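Long-range contacts in Galactose/lactose metabolism regulatory protein GAL80 (Saccharomyces cerevisiae, PDB 3BTV), which represses the galactose and lactose metabolic genes of yeast by binding the activator GAL4 and blocking its transcriptional activation when no inducing sugar is present: residues A234-I240 / T260-L266; L209-F214 / C280-G284; T292-V296 / K307-D311; Y190-V194 / R252-P258. The protein carries 1 engineered substitution. All coordinates share one frame; numbering follows the deposited sequence.

Contact 1 (A234-I240 / T260-L266)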
loop_
_atom_site.group_PDB
_atom_site.type_symbol
_atom_site.label_atom_id
_atom_site.label_comp_id
_atom_site.label_asym_id
_atom_site.label_seq_id
_atom_site.Cartn_x
_atom_site.Cartn_y
_atom_site.Cartn_z
ATOM N N ALA B 234 1.342 -8.337 8.338
ATOM C CA ALA B 234 2.234 -7.206 8.562
ATOM C C ALA B 234 3.708 -7.564 8.427
ATOM O O ALA B 234 4.133 -8.683 8.711
ATOM C CB ALA B 234 1.981 -6.609 9.913
ATOM N N MET B 235 4.491 -6.591 8.002
ATOM C CA MET B 235 5.932 -6.687 8.110
ATOM C C MET B 235 6.404 -5.445 8.850
ATOM O O MET B 235 6.059 -4.316 8.475
ATOM C CB MET B 235 6.580 -6.766 6.738
ATOM C CG MET B 235 6.114 -7.950 5.913
ATOM S SD MET B 235 6.753 -7.891 4.226
ATOM C CE MET B 235 5.968 -9.348 3.531
ATOM N N VAL B 236 7.181 -5.663 9.905
ATOM C CA VAL B 236 7.625 -4.595 10.789
ATOM C C VAL B 236 9.138 -4.490 10.675
ATOM O O VAL B 236 9.845 -5.488 10.751
ATOM C CB VAL B 236 7.217 -4.896 12.240
ATOM C CG1 VAL B 236 7.698 -3.800 13.186
ATOM C CG2 VAL B 236 5.705 -5.068 12.317
ATOM N N PHE B 237 9.636 -3.278 10.484
ATOM C CA PHE B 237 11.050 -3.098 10.173
ATOM C C PHE B 237 11.830 -2.292 11.205
ATOM O O PHE B 237 11.374 -1.253 11.682
ATOM C CB PHE B 237 11.201 -2.371 8.836
ATOM C CG PHE B 237 10.634 -3.114 7.666
ATOM C CD1 PHE B 237 9.264 -3.150 7.436
ATOM C CD2 PHE B 237 11.473 -3.754 6.777
ATOM C CE1 PHE B 237 8.751 -3.841 6.349
ATOM C CE2 PHE B 237 10.962 -4.436 5.680
ATOM C CZ PHE B 237 9.607 -4.481 5.466
ATOM N N ASN B 238 13.032 -2.758 11.519
ATOM C CA ASN B 238 14.012 -1.891 12.162
ATOM C C ASN B 238 15.218 -1.801 11.237
ATOM O O ASN B 238 16.259 -2.386 11.502
ATOM C CB ASN B 238 14.410 -2.403 13.555
ATOM C CG ASN B 238 15.329 -1.438 14.293
ATOM O OD1 ASN B 238 15.485 -0.281 13.903
ATOM N ND2 ASN B 238 15.950 -1.919 15.359
ATOM N N ASN B 239 15.059 -1.089 10.126
ATOM C CA ASN B 239 16.150 -0.906 9.180
ATOM C C ASN B 239 17.065 0.228 9.626
ATOM O O ASN B 239 18.083 0.505 9.001
ATOM C CB ASN B 239 15.602 -0.574 7.794
ATOM C CG ASN B 239 15.134 -1.799 7.028
ATOM O OD1 ASN B 239 15.431 -2.944 7.383
ATOM N ND2 ASN B 239 14.396 -1.554 5.948
ATOM N N ILE B 240 16.669 0.909 10.690
ATOM C CA ILE B 240 17.428 2.042 11.214
ATOM C C ILE B 240 17.724 1.805 12.692
ATOM O O ILE B 240 17.153 2.469 13.563
ATOM C CB ILE B 240 16.649 3.386 11.039
ATOM C CG1 ILE B 240 16.123 3.529 9.601
ATOM C CG2 ILE B 240 17.521 4.576 11.420
ATOM C CD1 ILE B 240 15.312 4.822 9.360
ATOM N N THR B 260 15.429 0.442 19.258
ATOM C CA THR B 260 14.909 -0.911 19.081
ATOM C C THR B 260 13.446 -0.931 18.624
ATOM O O THR B 260 12.916 -1.991 18.312
ATOM C CB THR B 260 15.084 -1.763 20.345
ATOM O OG1 THR B 260 14.495 -1.086 21.461
ATOM C CG2 THR B 260 16.571 -2.006 20.617
ATOM N N VAL B 261 12.795 0.232 18.595
ATOM C CA VAL B 261 11.443 0.316 18.021
ATOM C C VAL B 261 11.479 0.401 16.478
ATOM O O VAL B 261 12.499 0.764 15.889
ATOM C CB VAL B 261 10.639 1.490 18.624
ATOM C CG1 VAL B 261 10.475 1.301 20.132
ATOM C CG2 VAL B 261 11.322 2.807 18.322
ATOM N N PRO B 262 10.359 0.063 15.809
ATOM C CA PRO B 262 10.374 -0.009 14.341
ATOM C C PRO B 262 10.494 1.345 13.642
ATOM O O PRO B 262 10.087 2.373 14.183
ATOM C CB PRO B 262 9.007 -0.616 14.008
ATOM C CG PRO B 262 8.537 -1.240 15.286
ATOM C CD PRO B 262 9.068 -0.376 16.364
ATOM N N ASP B 263 11.047 1.329 12.435
ATOM C CA ASP B 263 11.075 2.507 11.571
ATOM C C ASP B 263 10.202 2.351 10.329
ATOM O O ASP B 263 10.139 3.259 9.498
ATOM C CB ASP B 263 12.499 2.827 11.132
ATOM C CG ASP B 263 13.305 1.587 10.865
ATOM O OD1 ASP B 263 13.035 0.913 9.851
ATOM O OD2 ASP B 263 14.195 1.283 11.688
ATOM N N HIS B 264 9.552 1.204 10.175
ATOM C CA HIS B 264 8.582 1.066 9.073
ATOM C C HIS B 264 7.594 -0.042 9.336
ATOM O O HIS B 264 7.937 -1.064 9.926
ATOM C CB HIS B 264 9.270 0.789 7.742
ATOM C CG HIS B 264 8.503 1.283 6.556
ATOM N ND1 HIS B 264 7.525 0.535 5.933
ATOM C CD2 HIS B 264 8.576 2.446 5.870
ATOM C CE1 HIS B 264 7.030 1.217 4.914
ATOM N NE2 HIS B 264 7.665 2.377 4.841
ATOM N N LEU B 265 6.365 0.172 8.888
ATOM C CA LEU B 265 5.323 -0.825 8.991
ATOM C C LEU B 265 4.657 -0.970 7.631
ATOM O O LEU B 265 4.223 0.028 7.022
ATOM C CB LEU B 265 4.275 -0.422 10.042
ATOM C CG LEU B 265 2.987 -1.274 10.036
ATOM C CD1 LEU B 265 3.246 -2.690 10.522
ATOM C CD2 LEU B 265 1.868 -0.639 10.848
ATOM N N LEU B 266 4.584 -2.205 7.151
ATOM C CA LEU B 266 3.753 -2.535 5.989
ATOM C C LEU B 266 2.607 -3.331 6.536
ATOM O O LEU B 266 2.811 -4.285 7.282
ATOM C CB LEU B 266 4.498 -3.390 4.961
ATOM C CG LEU B 266 5.750 -2.809 4.301
ATOM C CD1 LEU B 266 6.423 -3.860 3.430
ATOM C CD2 LEU B 266 5.417 -1.570 3.480
#
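F237 and H264 sit side by side on the same face of two antiparallel strands, their rings forming an offset edge-to-face pair with the planes at 88°. The paired strands are well packed: CE1 of F237 reaches CD1 of L266 at 3.7 Å on that face, and L266 N bonds to M235 O at 2.9 Å. The tightest spot is on the other face, beside the point where the pairing breaks, where CG1 of V236 presses on CG of P262 at 3.4 Å, closer than carbon atoms usually come. Helix 405-424 covers this face, and its Y419 touches both V236 and P262. The break is a classic beta bulge: D263 and H264 both face F237, whose O takes a 2.7 Å bond from D263 N and a weak one from H264 N. Beyond the bulge the strand pairing ends, but the chains stay close and polar bonds join the packing. D263 has CG between its backbone N and carbonyl carbon (chi1 37°), which lifts the carboxylate against the turn at N238-I240. OD1 receives N239 N through its syn lone pair, while OD2 of D263 takes I240 N at 2.7 Å from above the carboxylate plane. K259 makes a salt bridge with the same OD2 and a hydrogen bond with OD1 of N238. T260, at the solvent-exposed end, contributes little; its CB points away and its hydroxyl is bonded to I203 N.

Contact 2 (L209-F214 / C280-G284)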
loop_
_atom_site.group_PDB
_atom_site.type_symbol
_atom_site.label_atom_id
_atom_site.label_comp_id
_atom_site.label_asym_id
_atom_site.label_seq_id
_atom_site.Cartn_x
_atom_site.Cartn_y
_atom_site.Cartn_z
ATOM N N LEU B 209 5.893 3.190 16.587
ATOM C CA LEU B 209 5.228 3.439 15.311
ATOM C C LEU B 209 3.959 2.611 15.163
ATOM O O LEU B 209 2.950 3.079 14.642
ATOM C CB LEU B 209 6.176 3.112 14.153
ATOM C CG LEU B 209 5.582 3.322 12.755
ATOM C CD1 LEU B 209 5.205 4.798 12.588
ATOM C CD2 LEU B 209 6.536 2.884 11.658
ATOM N N VAL B 210 4.017 1.361 15.600
ATOM C CA VAL B 210 2.885 0.473 15.415
ATOM C C VAL B 210 1.800 0.732 16.452
ATOM O O VAL B 210 0.636 1.016 16.122
ATOM C CB VAL B 210 3.319 -0.986 15.469
ATOM C CG1 VAL B 210 2.130 -1.888 15.189
ATOM C CG2 VAL B 210 4.418 -1.228 14.450
ATOM N N THR B 211 2.201 0.652 17.711
ATOM C CA THR B 211 1.277 0.771 18.819
ATOM C C THR B 211 0.579 2.114 18.810
ATOM O O THR B 211 -0.623 2.212 19.059
ATOM C CB THR B 211 2.023 0.622 20.160
ATOM O OG1 THR B 211 2.696 -0.646 20.188
ATOM C CG2 THR B 211 1.049 0.719 21.318
ATOM N N THR B 212 1.337 3.158 18.518
ATOM C CA THR B 212 0.832 4.503 18.719
ATOM C C THR B 212 0.260 5.102 17.444
ATOM O O THR B 212 -0.942 5.347 17.351
ATOM C CB THR B 212 1.927 5.415 19.296
ATOM O OG1 THR B 212 2.580 4.737 20.378
ATOM C CG2 THR B 212 1.325 6.740 19.804
ATOM N N THR B 213 1.121 5.324 16.461
ATOM C CA THR B 213 0.733 6.020 15.244
ATOM C C THR B 213 -0.224 5.187 14.408
ATOM O O THR B 213 -1.303 5.631 14.062
ATOM C CB THR B 213 1.954 6.373 14.389
ATOM O OG1 THR B 213 2.926 7.023 15.209
ATOM C CG2 THR B 213 1.549 7.306 13.243
ATOM N N PHE B 214 0.183 3.965 14.097
ATOM C CA PHE B 214 -0.702 3.039 13.428
ATOM C C PHE B 214 -1.941 2.740 14.275
ATOM O O PHE B 214 -3.048 2.642 13.746
ATOM C CB PHE B 214 0.051 1.760 13.081
ATOM C CG PHE B 214 -0.818 0.691 12.489
ATOM C CD1 PHE B 214 -1.227 0.765 11.172
ATOM C CD2 PHE B 214 -1.231 -0.377 13.253
ATOM C CE1 PHE B 214 -2.023 -0.210 10.635
ATOM C CE2 PHE B 214 -2.031 -1.364 12.717
ATOM C CZ PHE B 214 -2.423 -1.281 11.414
ATOM N N CYS B 280 -1.627 -0.506 3.602
ATOM C CA CYS B 280 -1.101 0.516 4.478
ATOM C C CYS B 280 0.412 0.521 4.619
ATOM O O CYS B 280 1.038 -0.522 4.830
ATOM C CB CYS B 280 -1.741 0.380 5.850
ATOM S SG CYS B 280 -1.007 1.473 7.027
ATOM N N SER B 281 0.992 1.712 4.522
ATOM C CA SER B 281 2.439 1.867 4.674
ATOM C C SER B 281 2.727 3.035 5.608
ATOM O O SER B 281 2.332 4.175 5.329
ATOM C CB SER B 281 3.085 2.109 3.311
ATOM O OG SER B 281 4.491 2.182 3.407
ATOM N N PHE B 282 3.408 2.755 6.716
ATOM C CA PHE B 282 3.862 3.784 7.647
ATOM C C PHE B 282 5.375 3.886 7.729
ATOM O O PHE B 282 6.049 2.926 8.098
ATOM C CB PHE B 282 3.316 3.502 9.043
ATOM C CG PHE B 282 1.917 3.995 9.252
ATOM C CD1 PHE B 282 1.683 5.218 9.843
ATOM C CD2 PHE B 282 0.842 3.227 8.855
ATOM C CE1 PHE B 282 0.398 5.664 10.032
ATOM C CE2 PHE B 282 -0.445 3.668 9.049
ATOM C CZ PHE B 282 -0.665 4.879 9.638
ATOM N N LYS B 283 5.896 5.061 7.399
ATOM C CA LYS B 283 7.312 5.368 7.532
ATOM C C LYS B 283 7.604 5.922 8.913
ATOM O O LYS B 283 6.794 6.652 9.486
ATOM C CB LYS B 283 7.731 6.418 6.499
ATOM C CG LYS B 283 7.293 6.063 5.091
ATOM C CD LYS B 283 7.336 7.255 4.155
ATOM C CE LYS B 283 8.703 7.412 3.506
ATOM N NZ LYS B 283 9.782 7.636 4.505
ATOM N N GLY B 284 8.790 5.607 9.411
ATOM C CA GLY B 284 9.272 6.069 10.701
ATOM C C GLY B 284 9.209 7.514 11.180
ATOM O O GLY B 284 8.605 7.738 12.219
#
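F282 reaches from its strand toward helix 209-225, where its ring meets T213 and F214 while L209 packs at the root of the side chain. Its CB lies 4.2 Å from CD2 of L209, the same methyl that rests on the backbone O of F282 at 3.6 Å. Further out, the two sides of the ring's outline have different neighbours. The CG2 methyl of T213 comes in obliquely at CD1 and CE1, 3.8 Å from CE1 of F282. On the other side, CD1 of F214 meets CD2 and CE2 from over the face, 3.7 Å from CE2 of F282, and CA of F214 also stands above that face. The two phenyl rings form an offset edge-to-face pair, the edge of F214 directed at the face of F282 with the planes at 88°. The torsion behind this puts CG of F214 anti to the backbone N (chi1 175°), laying its ring across that of F282. This part of the helix contains a wider pi-type turn, closed by the bond from F214 N to L209 O, and it runs across the strand at 105°. This is helix-on-sheet packing in the C-terminal domain; I415 of helix 405-424 and F267 of the neighbouring strand also touch F214. No hydrogen bond joins the two segments. Their cohesion therefore comes from methyl groups and an edge-to-face ring pair, whose perpendicular arrangement probably gains a weak electrostatic preference.

Contact 3 (T292-V296 / K307-D311)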
loop_
_atom_site.group_PDB
_atom_site.type_symbol
_atom_site.label_atom_id
_atom_site.label_comp_id
_atom_site.label_asym_id
_atom_site.label_seq_id
_atom_site.Cartn_x
_atom_site.Cartn_y
_atom_site.Cartn_z
ATOM N N THR B 292 5.222 17.150 1.768
ATOM C CA THR B 292 4.233 16.096 1.595
ATOM C C THR B 292 3.066 16.266 2.541
ATOM O O THR B 292 2.964 17.255 3.269
ATOM C CB THR B 292 4.798 14.690 1.820
ATOM O OG1 THR B 292 5.949 14.765 2.667
ATOM C CG2 THR B 292 5.176 14.053 0.502
ATOM N N LYS B 293 2.178 15.281 2.505
ATOM C CA LYS B 293 1.150 15.130 3.515
ATOM C C LYS B 293 1.645 14.131 4.561
ATOM O O LYS B 293 2.252 13.115 4.232
ATOM C CB LYS B 293 -0.161 14.658 2.881
ATOM C CG LYS B 293 -0.909 15.762 2.150
ATOM C CD LYS B 293 -1.167 16.934 3.100
ATOM C CE LYS B 293 -2.155 17.936 2.526
ATOM N NZ LYS B 293 -2.666 18.853 3.584
ATOM N N ASN B 294 1.402 14.440 5.828
ATOM C CA ASN B 294 1.832 13.598 6.935
ATOM C C ASN B 294 1.052 12.274 7.011
ATOM O O ASN B 294 1.576 11.253 7.438
ATOM C CB ASN B 294 1.668 14.396 8.232
ATOM C CG ASN B 294 2.305 13.731 9.413
ATOM O OD1 ASN B 294 3.519 13.525 9.441
ATOM N ND2 ASN B 294 1.495 13.408 10.414
ATOM N N LEU B 295 -0.206 12.314 6.588
ATOM C CA LEU B 295 -1.106 11.182 6.686
ATOM C C LEU B 295 -2.124 11.322 5.563
ATOM O O LEU B 295 -2.671 12.414 5.350
ATOM C CB LEU B 295 -1.818 11.206 8.045
ATOM C CG LEU B 295 -2.912 10.169 8.353
ATOM C CD1 LEU B 295 -4.211 10.500 7.657
ATOM C CD2 LEU B 295 -2.442 8.777 7.964
ATOM N N VAL B 296 -2.361 10.241 4.825
ATOM C CA VAL B 296 -3.485 10.221 3.891
ATOM C C VAL B 296 -4.200 8.900 3.973
ATOM O O VAL B 296 -3.573 7.845 4.008
ATOM C CB VAL B 296 -3.094 10.508 2.420
ATOM C CG1 VAL B 296 -1.897 11.435 2.354
ATOM C CG2 VAL B 296 -2.830 9.222 1.668
ATOM N N LYS B 307 -11.283 11.237 0.738
ATOM C CA LYS B 307 -9.890 11.328 1.156
ATOM C C LYS B 307 -9.726 12.232 2.388
ATOM O O LYS B 307 -10.227 13.371 2.436
ATOM C CB LYS B 307 -9.025 11.847 0.007
ATOM C CG LYS B 307 -7.564 12.074 0.404
ATOM C CD LYS B 307 -6.920 13.163 -0.467
ATOM C CE LYS B 307 -6.606 12.648 -1.866
ATOM N NZ LYS B 307 -5.654 11.486 -1.812
ATOM N N LEU B 308 -9.056 11.710 3.406
ATOM C CA LEU B 308 -8.707 12.512 4.582
ATOM C C LEU B 308 -7.208 12.719 4.557
ATOM O O LEU B 308 -6.465 11.771 4.336
ATOM C CB LEU B 308 -9.084 11.769 5.866
ATOM C CG LEU B 308 -10.572 11.590 6.165
ATOM C CD1 LEU B 308 -10.872 10.159 6.599
ATOM C CD2 LEU B 308 -11.039 12.583 7.215
ATOM N N GLU B 309 -6.750 13.948 4.774
ATOM C CA GLU B 309 -5.309 14.203 4.818
ATOM C C GLU B 309 -4.946 15.038 6.014
ATOM O O GLU B 309 -5.797 15.721 6.583
ATOM C CB GLU B 309 -4.821 14.987 3.611
ATOM C CG GLU B 309 -5.292 14.562 2.263
ATOM C CD GLU B 309 -4.975 15.641 1.241
ATOM O OE1 GLU B 309 -5.254 16.831 1.536
ATOM O OE2 GLU B 309 -4.429 15.310 0.166
ATOM N N GLY B 310 -3.661 15.027 6.357
ATOM C CA GLY B 310 -3.157 15.928 7.377
ATOM C C GLY B 310 -1.650 16.077 7.376
ATOM O O GLY B 310 -0.942 15.344 6.683
ATOM N N ASP B 311 -1.188 17.087 8.110
ATOM C CA ASP B 311 0.169 17.185 8.644
ATOM C C ASP B 311 -0.171 17.484 10.094
ATOM O O ASP B 311 0.169 18.534 10.639
ATOM C CB ASP B 311 0.930 18.345 7.999
ATOM C CG ASP B 311 1.200 18.120 6.514
ATOM O OD1 ASP B 311 0.799 17.061 5.993
ATOM O OD2 ASP B 311 1.816 18.996 5.866
#
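K293 folds back over the open end of the beta hairpin formed by strands 295-301 and 305-310, where N294 and L295 both face G310 in a classic beta bulge. The lysine chain bends at chi2 (-56°), which carries CE of K293 to 3.4 Å from OE1 of E309, and the two side chains cross at about a right angle. The salt bridge itself is long, with NZ of K293 3.9 Å from OE1 of E309, and the same oxygen has a weak hydrogen bond from N319. E309 extends beyond CG, and its carboxylate crosses the lysine chain, OE2 of E309 being 4.1 Å from CG of K293. CD of K293 also approaches OD1 of D311 at 3.5 Å, placing the aliphatic part of the lysine between two acidic groups. Within the bulge, G310 O takes a bond from L295 N and a weak one from N294 N, and G310 N returns a 3.0 Å bond to L295 O. D311, at the exposed end, has CG anti to its carbonyl carbon (chi1 -67°), which turns the carboxylate back toward the first segment: OD1 of D311 accepts N294 N at 2.7 Å, with the donor 38° out of the carboxylate plane.

Contact 4 (Y190-V194 / R252-P258)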
loop_
_atom_site.group_PDB
_atom_site.type_symbol
_atom_site.label_atom_id
_atom_site.label_comp_id
_atom_site.label_asym_id
_atom_site.label_seq_id
_atom_site.Cartn_x
_atom_site.Cartn_y
_atom_site.Cartn_z
ATOM N N TYR B 190 15.928 8.584 10.300
ATOM C CA TYR B 190 17.386 8.521 10.449
ATOM C C TYR B 190 17.947 9.449 11.532
ATOM O O TYR B 190 19.157 9.509 11.744
ATOM C CB TYR B 190 18.061 8.840 9.116
ATOM C CG TYR B 190 17.740 7.856 8.019
ATOM C CD1 TYR B 190 16.739 8.118 7.087
ATOM C CD2 TYR B 190 18.439 6.663 7.916
ATOM C CE1 TYR B 190 16.452 7.210 6.076
ATOM C CE2 TYR B 190 18.165 5.755 6.922
ATOM C CZ TYR B 190 17.169 6.028 6.002
ATOM O OH TYR B 190 16.897 5.116 5.010
ATOM N N GLU B 191 17.077 10.174 12.221
ATOM C CA GLU B 191 17.554 11.160 13.180
ATOM C C GLU B 191 16.691 11.262 14.426
ATOM O O GLU B 191 15.480 11.021 14.390
ATOM C CB GLU B 191 17.659 12.539 12.524
ATOM C CG GLU B 191 18.727 12.660 11.451
ATOM C CD GLU B 191 18.546 13.913 10.611
ATOM O OE1 GLU B 191 17.508 14.590 10.767
ATOM O OE2 GLU B 191 19.434 14.224 9.793
ATOM N N ARG B 192 17.335 11.630 15.528
ATOM C CA ARG B 192 16.648 11.890 16.780
ATOM C C ARG B 192 17.223 13.146 17.398
ATOM O O ARG B 192 18.436 13.316 17.428
ATOM C CB ARG B 192 16.835 10.729 17.751
ATOM C CG ARG B 192 16.106 10.918 19.072
ATOM C CD ARG B 192 16.537 9.873 20.071
ATOM N NE ARG B 192 16.574 8.540 19.477
ATOM C CZ ARG B 192 17.201 7.504 20.025
ATOM N NH1 ARG B 192 17.841 7.652 21.174
ATOM N NH2 ARG B 192 17.196 6.323 19.426
ATOM N N PRO B 193 16.350 14.040 17.879
ATOM C CA PRO B 193 16.786 15.213 18.648
ATOM C C PRO B 193 17.455 14.807 19.961
ATOM O O PRO B 193 16.889 14.018 20.718
ATOM C CB PRO B 193 15.474 15.952 18.928
ATOM C CG PRO B 193 14.555 15.519 17.822
ATOM C CD PRO B 193 14.914 14.085 17.557
ATOM N N VAL B 194 18.646 15.337 20.221
ATOM C CA VAL B 194 19.371 15.030 21.450
ATOM C C VAL B 194 18.481 15.207 22.677
ATOM O O VAL B 194 18.594 14.464 23.651
ATOM C CB VAL B 194 20.621 15.915 21.594
ATOM C CG1 VAL B 194 20.236 17.387 21.549
ATOM C CG2 VAL B 194 21.365 15.582 22.876
ATOM N N ARG B 252 22.743 17.882 12.576
ATOM C CA ARG B 252 23.235 16.681 13.247
ATOM C C ARG B 252 24.338 17.020 14.233
ATOM O O ARG B 252 25.088 17.974 14.029
ATOM C CB ARG B 252 23.703 15.638 12.226
ATOM C CG ARG B 252 22.575 15.176 11.297
ATOM C CD ARG B 252 22.905 13.898 10.527
ATOM N NE ARG B 252 21.748 13.452 9.750
ATOM C CZ ARG B 252 21.746 12.414 8.919
ATOM N NH1 ARG B 252 22.847 11.695 8.752
ATOM N NH2 ARG B 252 20.638 12.090 8.255
ATOM N N LEU B 253 24.429 16.240 15.307
ATOM C CA LEU B 253 25.400 16.502 16.368
ATOM C C LEU B 253 26.616 15.586 16.267
ATOM O O LEU B 253 27.530 15.666 17.086
ATOM C CB LEU B 253 24.749 16.349 17.749
ATOM C CG LEU B 253 23.546 17.250 18.048
ATOM C CD1 LEU B 253 22.839 16.801 19.314
ATOM C CD2 LEU B 253 23.978 18.703 18.160
ATOM N N GLY B 254 26.626 14.719 15.260
ATOM C CA GLY B 254 27.714 13.771 15.092
ATOM C C GLY B 254 27.746 12.712 16.179
ATOM O O GLY B 254 28.813 12.296 16.628
ATOM N N GLN B 255 26.566 12.281 16.614
ATOM C CA GLN B 255 26.464 11.218 17.606
ATOM C C GLN B 255 25.275 10.309 17.287
ATOM O O GLN B 255 24.157 10.785 17.074
ATOM C CB GLN B 255 26.351 11.803 19.020
ATOM C CG GLN B 255 26.313 10.758 20.131
ATOM C CD GLN B 255 27.403 9.715 19.981
ATOM O OE1 GLN B 255 27.125 8.515 19.865
ATOM N NE2 GLN B 255 28.654 10.167 19.964
ATOM N N ARG B 256 25.536 9.003 17.234
ATOM C CA ARG B 256 24.493 8.018 16.969
ATOM C C ARG B 256 23.967 7.364 18.247
ATOM O O ARG B 256 24.717 7.156 19.204
ATOM C CB ARG B 256 25.009 6.949 16.008
ATOM C CG ARG B 256 25.001 7.408 14.558
ATOM C CD ARG B 256 25.517 6.340 13.611
ATOM N NE ARG B 256 25.205 6.705 12.231
ATOM C CZ ARG B 256 25.545 5.984 11.165
ATOM N NH1 ARG B 256 26.225 4.850 11.317
ATOM N NH2 ARG B 256 25.206 6.398 9.942
ATOM N N VAL B 257 22.672 7.055 18.256
ATOM C CA VAL B 257 22.037 6.391 19.394
ATOM C C VAL B 257 21.148 5.247 18.914
ATOM O O VAL B 257 20.582 5.313 17.825
ATOM C CB VAL B 257 21.201 7.364 20.241
ATOM C CG1 VAL B 257 22.117 8.270 21.090
ATOM C CG2 VAL B 257 20.238 8.175 19.356
ATOM N N PRO B 258 21.015 4.197 19.736
ATOM C CA PRO B 258 20.336 2.984 19.278
ATOM C C PRO B 258 18.820 3.094 19.380
ATOM O O PRO B 258 18.287 3.754 20.279
ATOM C CB PRO B 258 20.851 1.904 20.247
ATOM C CG PRO B 258 21.812 2.613 21.204
ATOM C CD PRO B 258 21.486 4.066 21.124
#
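R192 holds CG anti to its backbone N (chi1 -178°) and bends at chi3 (-45°), which lays its guanidinium against V257 and P258. V257 has CG2 between its own backbone N and carbonyl carbon, and this methyl sits over one face of the guanidinium, offset toward the rim and 3.1 Å from NH1 of R192. The edge of the same group is used for polar bonding. NH2 of R192 gives a 2.9 Å hydrogen bond to P258 O, which lies in the guanidinium plane although the donor stands well above the carbonyl plane. Q243 takes NE of R192, and Y201 adds a cation-pi contact, so this arginine is held through several sides at once. Around it lies a small three-stranded sheet, with 191-193 and 255-258 outside and 242-246 between them; R252 and L253 precede the corner at G254 and lie on a different strand. There E191 and R252 cross at about a right angle. Their salt bridge runs through one oxygen: OE2 of E191 is modelled 2.4 Å from NE of R252, too short to be taken literally, with a weak second bond from NH2. The carboxylate and guanidinium planes stand 85° apart, far from the near-coplanar, two-oxygen arrangement. Elsewhere along the contact, CD1 of L253 touches CB of V194, doubtfully close. The chemistry implies two unequal ends: a buried arginine with neutral bonding partners, and a more exposed ion pair whose strength solvent would probably reduce.

Overall arrangement
All four contacts belong to the C-terminal domain. Contacts 1, 2 and 3 share its large mixed sheet, while contact 4 lies mainly on the separate three-stranded sheet. Contacts 1 and 2 are close, with centres about 9 Å apart, and join through the neighbouring strands 264-271 and 276-283. Contact 3 lies further across the sheet, its centre about 14 Å from that of contact 2. Contact 4 is about 18 Å from contact 1, centre to centre, touching it where I240 packs on Y190. Along the chain, contact 2 encloses contact 1, contact 4 alternates with both, and contact 3 follows. Contacts 1 and 2 also meet the second subunit of the crystal assembly, so this part of the sheet faces both it and the domain interior.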